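PDB 4XFK: putative branched chain amino acid ABC transporter, periplasmic amino acid-binding protein from Brucella ovis, which probably binds amino acids such as leucine, isoleucine and valine in the periplasm as the solute-binding component of an ABC transport system. Local coordinates for residues S265-N269 with P297-F301. The protein carries 1 engineered substitution. Residue numbers count along the deposited sequence, not the author numbering.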
loop_
_atom_site.group_PDB
_atom_site.type_symbol
_atom_site.label_atom_id
_atom_site.label_comp_id
_atom_site.label_asym_id
_atom_site.label_seq_id
_atom_site.Cartn_x
_atom_site.Cartn_y
_atom_site.Cartn_z
ATOM N N SER A 265 10.188 4.274 2.420
ATOM C CA SER A 265 9.259 5.399 2.475
ATOM C C SER A 265 7.849 4.833 2.573
ATOM O O SER A 265 7.455 4.003 1.744
ATOM C CB SER A 265 9.389 6.271 1.233
ATOM O OG SER A 265 8.494 7.366 1.333
ATOM N N THR A 266 7.113 5.249 3.605
ATOM C CA THR A 266 5.765 4.725 3.858
ATOM C C THR A 266 4.853 5.839 4.375
ATOM O O THR A 266 5.334 6.916 4.712
ATOM C CB THR A 266 5.756 3.592 4.914
ATOM O OG1 THR A 266 5.773 4.178 6.215
ATOM C CG2 THR A 266 6.902 2.615 4.738
ATOM N N PRO A 267 3.533 5.587 4.445
ATOM C CA PRO A 267 2.639 6.630 4.962
ATOM C C PRO A 267 2.688 6.836 6.480
ATOM O O PRO A 267 1.898 7.628 6.991
ATOM C CB PRO A 267 1.241 6.115 4.580
ATOM C CG PRO A 267 1.461 5.094 3.521
ATOM C CD PRO A 267 2.781 4.479 3.821
ATOM N N PHE A 268 3.582 6.161 7.196
ATOM C CA PHE A 268 3.498 6.178 8.654
ATOM C C PHE A 268 4.797 5.784 9.355
ATOM O O PHE A 268 5.561 4.943 8.869
ATOM C CB PHE A 268 2.379 5.230 9.106
ATOM C CG PHE A 268 2.293 5.058 10.598
ATOM C CD1 PHE A 268 1.739 6.049 11.394
ATOM C CD2 PHE A 268 2.776 3.909 11.206
ATOM C CE1 PHE A 268 1.662 5.895 12.779
ATOM C CE2 PHE A 268 2.701 3.750 12.590
ATOM C CZ PHE A 268 2.147 4.745 13.366
ATOM N N ASN A 269 5.031 6.385 10.514
ATOM C CA ASN A 269 6.007 5.862 11.449
ATOM C C ASN A 269 5.513 6.262 12.836
ATOM O O ASN A 269 5.004 7.363 13.002
ATOM C CB ASN A 269 7.404 6.431 11.150
ATOM C CG ASN A 269 8.453 5.951 12.125
ATOM O OD1 ASN A 269 8.503 6.411 13.261
ATOM N ND2 ASN A 269 9.305 5.030 11.686
ATOM N N PRO A 297 -0.862 0.720 7.790
ATOM C CA PRO A 297 -1.281 2.126 7.903
ATOM C C PRO A 297 -2.158 2.636 6.744
ATOM O O PRO A 297 -3.173 3.284 7.026
ATOM C CB PRO A 297 0.057 2.868 7.997
ATOM C CG PRO A 297 0.956 1.864 8.687
ATOM C CD PRO A 297 0.592 0.574 8.005
ATOM N N ALA A 298 -1.818 2.347 5.488
ATOM C CA ALA A 298 -2.661 2.813 4.377
ATOM C C ALA A 298 -4.070 2.234 4.482
ATOM O O ALA A 298 -5.061 2.922 4.212
ATOM C CB ALA A 298 -2.055 2.462 3.032
ATOM N N ALA A 299 -4.170 0.971 4.886
ATOM C CA ALA A 299 -5.477 0.336 4.998
ATOM C C ALA A 299 -6.301 0.995 6.097
ATOM O O ALA A 299 -7.480 1.316 5.894
ATOM C CB ALA A 299 -5.337 -1.151 5.233
ATOM N N VAL A 300 -5.686 1.244 7.248
ATOM C CA VAL A 300 -6.392 1.908 8.340
ATOM C C VAL A 300 -6.771 3.347 7.974
ATOM O O VAL A 300 -7.926 3.761 8.139
ATOM C CB VAL A 300 -5.561 1.914 9.642
ATOM C CG1 VAL A 300 -6.232 2.797 10.693
ATOM C CG2 VAL A 300 -5.336 0.490 10.149
ATOM N N PHE A 301 -5.811 4.111 7.467
ATOM C CA PHE A 301 -6.061 5.523 7.195
ATOM C C PHE A 301 -7.084 5.675 6.061
ATOM O O PHE A 301 -7.946 6.557 6.089
ATOM C CB PHE A 301 -4.764 6.277 6.864
ATOM C CG PHE A 301 -3.707 6.236 7.954
ATOM C CD1 PHE A 301 -4.022 5.891 9.259
ATOM C CD2 PHE A 301 -2.382 6.529 7.652
ATOM C CE1 PHE A 301 -3.036 5.844 10.244
ATOM C CE2 PHE A 301 -1.395 6.496 8.637
ATOM C CZ PHE A 301 -1.723 6.143 9.926
#
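As the chain leaves strand 263-266, P267 and F268 meet one turn of helix 296-312 through a small, buried and almost wholly apolar interface of 211 Å². P297 and F301, a turn apart on the helix and joined by the helical backbone hydrogen bond from F301 N to P297 O (2.8 Å), form two bumps. The ring of P297 presses on the base of the F268 side chain, P297 CB 3.5 Å from F268 CB. It lies beside the point where the two phenylalanines meet, its CB also 4.0 Å from F301 CE2. The tip of the F301 ring fills the notch between the P267 carbonyl and F268: F301 CE2 is 3.9 Å from P267 O and 4.0 Å from F268 CB, and F301 CZ reaches F268 CD1 (3.8 Å), the two rings meeting obliquely with planes at 74°. At A298, next to P297 in the helix, the fit is looser: P267 CG rests 4.4 Å from A298 CB. An ST turn, with F268 N donating to T266 OG1 (3.1 Å), bends the chain just where P267 and F268 project. F280 of helix 274-288 extends the aromatic cluster, touching both phenylalanines. Strand 263-266 belongs to the sheet of one lobe, whereas helix 296-312 packs on helix 26-44 of the other, so the contact joins the two lobes, an arrangement consistent with the hinge side of a two-lobed periplasmic binding protein, probably of the leucine-binding family.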